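Local coordinates for protein probable thiosulfate sulfurtransferase (Thermus thermophilus, PDB 2EG4) that probably transfers sulfane sulfur from a donor such as thiosulfate to cyanide or another acceptor, and carries a bound zinc ion, at residues A[21-26]-A[98-103]; A[63-68]-A[90-95]. All blocks are in the same frame, centred on the assembly; numbering follows the deposited sequence.

Contact 1 of 2, residues A[21-26]-A[98-103]; sequences GHLPGA and PYATEK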
loop_
_atom_site.group_PDB
_atom_site.type_symbol
_atom_site.label_atom_id
_atom_site.label_comp_id
_atom_site.label_asym_id
_atom_site.label_seq_id
_atom_site.Cartn_x
_atom_site.Cartn_y
_atom_site.Cartn_z
ATOM N N GLY A 21 0.751 -5.183 -23.759
ATOM C CA GLY A 21 1.631 -6.306 -23.530
ATOM C C GLY A 21 1.938 -6.482 -22.042
ATOM O O GLY A 21 2.423 -5.554 -21.388
ATOM N N HIS A 22 1.650 -7.669 -21.525
ATOM C CA HIS A 22 1.899 -7.999 -20.125
ATOM C C HIS A 22 2.591 -9.356 -20.017
ATOM O O HIS A 22 2.715 -10.098 -21.009
ATOM C CB HIS A 22 0.583 -8.014 -19.334
ATOM C CG HIS A 22 -0.529 -8.776 -20.000
ATOM N ND1 HIS A 22 -0.695 -10.136 -19.867
ATOM C CD2 HIS A 22 -1.548 -8.351 -20.783
ATOM C CE1 HIS A 22 -1.771 -10.518 -20.533
ATOM N NE2 HIS A 22 -2.308 -9.452 -21.100
ATOM N N LEU A 23 3.079 -9.700 -18.833
ATOM C CA LEU A 23 3.734 -10.996 -18.719
ATOM C C LEU A 23 2.700 -12.108 -18.918
ATOM O O LEU A 23 1.538 -11.982 -18.538
ATOM C CB LEU A 23 4.443 -11.140 -17.372
ATOM C CG LEU A 23 5.881 -10.586 -17.349
ATOM C CD1 LEU A 23 5.902 -9.083 -17.662
ATOM C CD2 LEU A 23 6.492 -10.834 -15.974
ATOM N N PRO A 24 3.112 -13.215 -19.546
ATOM C CA PRO A 24 2.142 -14.302 -19.760
ATOM C C PRO A 24 1.446 -14.715 -18.468
ATOM O O PRO A 24 2.101 -14.988 -17.461
ATOM C CB PRO A 24 3.007 -15.429 -20.330
ATOM C CG PRO A 24 4.055 -14.666 -21.120
ATOM C CD PRO A 24 4.408 -13.499 -20.186
ATOM N N GLY A 25 0.123 -14.758 -18.507
ATOM C CA GLY A 25 -0.630 -15.179 -17.337
ATOM C C GLY A 25 -0.851 -14.108 -16.278
ATOM O O GLY A 25 -1.537 -14.350 -15.292
ATOM N N ALA A 26 -0.281 -12.924 -16.477
ATOM C CA ALA A 26 -0.452 -11.870 -15.469
ATOM C C ALA A 26 -1.852 -11.285 -15.446
ATOM O O ALA A 26 -2.467 -11.051 -16.482
ATOM C CB ALA A 26 0.575 -10.758 -15.701
ATOM N N PRO A 98 11.153 -7.066 -20.642
ATOM C CA PRO A 98 11.414 -7.893 -21.833
ATOM C C PRO A 98 10.371 -8.996 -22.018
ATOM O O PRO A 98 10.205 -9.543 -23.125
ATOM C CB PRO A 98 12.785 -8.503 -21.536
ATOM C CG PRO A 98 13.458 -7.430 -20.719
ATOM C CD PRO A 98 12.336 -7.015 -19.767
ATOM N N TYR A 99 9.679 -9.327 -20.928
ATOM C CA TYR A 99 8.697 -10.416 -20.917
ATOM C C TYR A 99 7.243 -9.988 -21.039
ATOM O O TYR A 99 6.348 -10.831 -20.968
ATOM C CB TYR A 99 8.878 -11.230 -19.634
ATOM C CG TYR A 99 10.309 -11.674 -19.429
ATOM C CD1 TYR A 99 10.837 -12.737 -20.162
ATOM C CD2 TYR A 99 11.162 -10.961 -18.593
ATOM C CE1 TYR A 99 12.183 -13.066 -20.074
ATOM C CE2 TYR A 99 12.509 -11.282 -18.496
ATOM C CZ TYR A 99 13.009 -12.334 -19.249
ATOM O OH TYR A 99 14.356 -12.619 -19.202
ATOM N N ALA A 100 7.009 -8.690 -21.224
ATOM C CA ALA A 100 5.653 -8.131 -21.341
ATOM C C ALA A 100 5.182 -8.295 -22.789
ATOM O O ALA A 100 4.957 -7.331 -23.517
ATOM C CB ALA A 100 5.677 -6.639 -20.921
ATOM N N THR A 101 5.017 -9.556 -23.178
ATOM C CA THR A 101 4.667 -9.916 -24.555
ATOM C C THR A 101 3.237 -10.357 -24.834
ATOM O O THR A 101 2.814 -10.430 -26.002
ATOM C CB THR A 101 5.560 -11.075 -25.003
ATOM O OG1 THR A 101 5.357 -12.186 -24.113
ATOM C CG2 THR A 101 7.038 -10.676 -24.957
ATOM N N GLU A 102 2.499 -10.676 -23.781
ATOM C CA GLU A 102 1.145 -11.182 -23.948
ATOM C C GLU A 102 0.081 -10.102 -24.008
ATOM O O GLU A 102 0.038 -9.195 -23.176
ATOM C CB GLU A 102 0.843 -12.183 -22.829
ATOM C CG GLU A 102 -0.547 -12.830 -22.896
ATOM C CD GLU A 102 -0.767 -13.843 -21.786
ATOM O OE1 GLU A 102 -1.263 -13.455 -20.701
ATOM O OE2 GLU A 102 -0.429 -15.032 -21.984
ATOM N N LYS A 103 -0.793 -10.214 -25.003
ATOM C CA LYS A 103 -1.870 -9.248 -25.184
ATOM C C LYS A 103 -3.201 -9.762 -24.628
ATOM O O LYS A 103 -3.974 -8.996 -24.045
ATOM C CB LYS A 103 -2.028 -8.911 -26.668
ATOM C CG LYS A 103 -1.538 -7.528 -27.053
ATOM C CD LYS A 103 -0.056 -7.343 -26.753
ATOM C CE LYS A 103 0.822 -8.247 -27.607
ATOM N NZ LYS A 103 2.245 -7.789 -27.593
#
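His22 and Glu102 pair as a single antiparallel bridge closed by two backbone hydrogen bonds, His22 N to Glu102 O and Glu102 N to His22 O, both 2.8 Å, and because Thr101 and Glu102 both face His22 the pairing is a classic beta bulge. Just before it, Gly21 leaves helix 15-20 with a positive phi and lays its CA 3.3 Å from Glu102 O, a CA-H...O contact. The carbonyl oxygen of Glu102 does more than pair: it stands 3.0 Å above the centre of the His22 imidazole. A chi1 of 47° sets His22 CG between the backbone N and the carbonyl carbon, the ring lying against the backbone of Glu102. The ring plane is fixed by ND1, which donates almost straight to Leu23 O (3.2 Å), the acceptor lying close to that plane; Ala26 N, closing the type II turn Leu23-Ala26, reaches the same oxygen from its opposite face. NE2 has a weak bond to Lys103 O. The Glu102 side chain, CG anti to its backbone N (chi1 -179°), runs extended past CE1 of the imidazole, which OE1 approaches to 3.0 Å; ring and carboxylate planes are 79° apart, and OE1 accepts from Gly25 N (2.9 Å) out of the carboxylate plane. Farther along, Leu23 CG rests on Tyr99 CB at 3.8 Å. Tyr18 stacks on the His22 ring, and Arg13 bonds to Gly21 O. The contact joins the loop before strand 27-28 to the chain beyond strand 89-92: the backbone bridge holds His22 and the Glu102 carboxylate holds the turn that follows. With ND1 donating to one carbonyl and NE2 weakly to another, the imidazole could carry a proton on both nitrogens, a state the Glu102 carboxylate may favour, though Arg13 also touches this side chain.

Contact 2 of 2, residues A[63-68]-A[90-95]; sequences PVVLYD and QLWTEG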
loop_
_atom_site.group_PDB
_atom_site.type_symbol
_atom_site.label_atom_id
_atom_site.label_comp_id
_atom_site.label_asym_id
_atom_site.label_seq_id
_atom_site.Cartn_x
_atom_site.Cartn_y
_atom_site.Cartn_z
ATOM N N PRO A 63 2.700 -17.720 -3.993
ATOM C CA PRO A 63 3.170 -16.344 -3.828
ATOM C C PRO A 63 2.677 -15.490 -4.986
ATOM O O PRO A 63 2.414 -15.997 -6.080
ATOM C CB PRO A 63 4.683 -16.506 -3.860
ATOM C CG PRO A 63 4.841 -17.539 -4.942
ATOM C CD PRO A 63 3.743 -18.555 -4.621
ATOM N N VAL A 64 2.527 -14.196 -4.735
ATOM C CA VAL A 64 2.090 -13.279 -5.780
ATOM C C VAL A 64 3.215 -12.290 -6.034
ATOM O O VAL A 64 3.815 -11.745 -5.103
ATOM C CB VAL A 64 0.805 -12.488 -5.378
ATOM C CG1 VAL A 64 0.479 -11.411 -6.458
ATOM C CG2 VAL A 64 -0.362 -13.455 -5.244
ATOM N N VAL A 65 3.531 -12.080 -7.307
ATOM C CA VAL A 65 4.567 -11.123 -7.660
ATOM C C VAL A 65 3.874 -9.975 -8.378
ATOM O O VAL A 65 3.270 -10.179 -9.425
ATOM C CB VAL A 65 5.633 -11.724 -8.619
ATOM C CG1 VAL A 65 6.581 -10.625 -9.086
ATOM C CG2 VAL A 65 6.453 -12.793 -7.875
ATOM N N LEU A 66 3.943 -8.780 -7.796
ATOM C CA LEU A 66 3.308 -7.627 -8.434
ATOM C C LEU A 66 4.369 -6.793 -9.149
ATOM O O LEU A 66 5.450 -6.557 -8.605
ATOM C CB LEU A 66 2.591 -6.747 -7.407
ATOM C CG LEU A 66 1.448 -7.406 -6.613
ATOM C CD1 LEU A 66 1.996 -7.959 -5.285
ATOM C CD2 LEU A 66 0.345 -6.372 -6.341
ATOM N N TYR A 67 4.069 -6.326 -10.358
ATOM C CA TYR A 67 5.059 -5.532 -11.065
ATOM C C TYR A 67 4.471 -4.258 -11.679
ATOM O O TYR A 67 3.283 -4.185 -11.983
ATOM C CB TYR A 67 5.758 -6.383 -12.153
ATOM C CG TYR A 67 4.880 -6.782 -13.328
ATOM C CD1 TYR A 67 4.737 -5.945 -14.445
ATOM C CD2 TYR A 67 4.199 -8.003 -13.330
ATOM C CE1 TYR A 67 3.932 -6.318 -15.534
ATOM C CE2 TYR A 67 3.398 -8.395 -14.419
ATOM C CZ TYR A 67 3.269 -7.544 -15.513
ATOM O OH TYR A 67 2.486 -7.928 -16.582
ATOM N N ASP A 68 5.325 -3.252 -11.838
ATOM C CA ASP A 68 4.945 -1.964 -12.406
ATOM C C ASP A 68 6.272 -1.345 -12.862
ATOM O O ASP A 68 7.356 -1.903 -12.627
ATOM C CB ASP A 68 4.257 -1.097 -11.338
ATOM C CG ASP A 68 3.398 0.013 -11.929
ATOM O OD1 ASP A 68 3.668 0.479 -13.060
ATOM O OD2 ASP A 68 2.448 0.432 -11.225
ATOM N N GLN A 90 5.541 -10.079 -3.401
ATOM C CA GLN A 90 6.853 -9.557 -3.736
ATOM C C GLN A 90 6.654 -8.479 -4.794
ATOM O O GLN A 90 5.796 -8.626 -5.656
ATOM C CB GLN A 90 7.737 -10.673 -4.295
ATOM C CG GLN A 90 9.147 -10.254 -4.621
ATOM C CD GLN A 90 10.005 -11.451 -4.995
ATOM O OE1 GLN A 90 9.898 -12.514 -4.377
ATOM N NE2 GLN A 90 10.859 -11.286 -5.999
ATOM N N LEU A 91 7.440 -7.410 -4.706
ATOM C CA LEU A 91 7.384 -6.304 -5.660
ATOM C C LEU A 91 8.483 -6.516 -6.711
ATOM O O LEU A 91 9.588 -6.952 -6.380
ATOM C CB LEU A 91 7.640 -4.973 -4.949
ATOM C CG LEU A 91 6.692 -4.534 -3.830
ATOM C CD1 LEU A 91 7.259 -3.290 -3.155
ATOM C CD2 LEU A 91 5.319 -4.256 -4.402
ATOM N N TRP A 92 8.191 -6.154 -7.956
ATOM C CA TRP A 92 9.152 -6.294 -9.051
ATOM C C TRP A 92 9.021 -4.990 -9.841
ATOM O O TRP A 92 8.043 -4.791 -10.553
ATOM C CB TRP A 92 8.747 -7.502 -9.884
ATOM C CG TRP A 92 9.740 -7.903 -10.926
ATOM C CD1 TRP A 92 11.011 -7.446 -11.064
ATOM C CD2 TRP A 92 9.546 -8.890 -11.941
ATOM N NE1 TRP A 92 11.635 -8.098 -12.112
ATOM C CE2 TRP A 92 10.757 -8.988 -12.665
ATOM C CE3 TRP A 92 8.469 -9.705 -12.308
ATOM C CZ2 TRP A 92 10.922 -9.870 -13.740
ATOM C CZ3 TRP A 92 8.629 -10.593 -13.380
ATOM C CH2 TRP A 92 9.850 -10.662 -14.082
ATOM N N THR A 93 10.014 -4.116 -9.713
ATOM C CA THR A 93 9.964 -2.790 -10.327
ATOM C C THR A 93 10.781 -2.574 -11.589
ATOM O O THR A 93 10.665 -1.550 -12.237
ATOM C CB THR A 93 10.393 -1.704 -9.316
ATOM O OG1 THR A 93 11.742 -1.960 -8.893
ATOM C CG2 THR A 93 9.469 -1.698 -8.089
ATOM N N GLU A 94 11.619 -3.540 -11.926
ATOM C CA GLU A 94 12.458 -3.399 -13.112
ATOM C C GLU A 94 12.963 -4.771 -13.502
ATOM O O GLU A 94 13.275 -5.578 -12.630
ATOM C CB GLU A 94 13.635 -2.462 -12.795
ATOM C CG GLU A 94 15.006 -3.102 -12.696
ATOM C CD GLU A 94 15.575 -3.477 -14.054
ATOM O OE1 GLU A 94 15.427 -2.676 -15.006
ATOM O OE2 GLU A 94 16.182 -4.563 -14.173
ATOM N N GLY A 95 13.037 -5.040 -14.804
ATOM C CA GLY A 95 13.546 -6.328 -15.254
ATOM C C GLY A 95 12.514 -7.247 -15.876
ATOM O O GLY A 95 12.857 -8.253 -16.509
#
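Strand 64-67 and residues 90-92 of strand 89-92 lie side by side as parallel neighbours in the buried part of the N-terminal rhodanese-like domain, with Val65, Leu66 and Tyr67 opposite Gln90, Leu91 and Trp92. Three backbone hydrogen bonds hold the ladder: Gln90 N to Val64 O (2.9 Å), Leu66 N to Gln90 O (2.8 Å) and Trp92 N to Leu66 O (2.8 Å). A weak fourth, Asp68 N to Trp92 O, carries the pairing just past the strand end. The strand directions differ by 32°. Helix 73-84 connects the two in a beta-alpha-beta crossover, and the second strand is an edge of the four-stranded parallel sheet, order 2-1-3-4, that is found in this half of the molecule. On the face of Val65, Tyr67, Gln90 and Trp92, the indole, with CG anti to the backbone N (chi1 -171°), offers CE3 to Val65 CG1 at 3.8 Å, an oblique approach. Tyr67 CB meets Trp92 CB at 3.9 Å. Tyr67 CG sits between its backbone N and carbonyl carbon (chi1 69°), and the phenol leads away from strand 89-92, toward Leu23. Trp96 meets the Trp92 indole edge-to-face. On the other face Leu66 and Leu91 both rest on Leu75 of helix 73-84. Asp68, the residue after strand 64-67, forms a salt bridge from OD2 to Arg74 and also bonds there to Thr12 and Thr72.

Overall arrangement
From the N terminus, the chain makes strand 8-11 and helix 15-20, then residues 21-26, whose partner 98-103 comes 72 residues later; contact 1 thus closes a long loop over most of the N-terminal rhodanese-like domain. Contact 2 is nested inside it, closing the shorter excursion from strand 64-67 through helix 73-84 to strand 89-92. Their centres lie about 13 Å apart and they meet directly: Tyr67 OH is 2.9 Å from Leu23 N, a probable hydrogen bond, and Leu23 CD2 packs on Trp92 CZ3. The inner contact builds the sheet edge; the outer one ties the chain leaving it to the loop before strand 27-28.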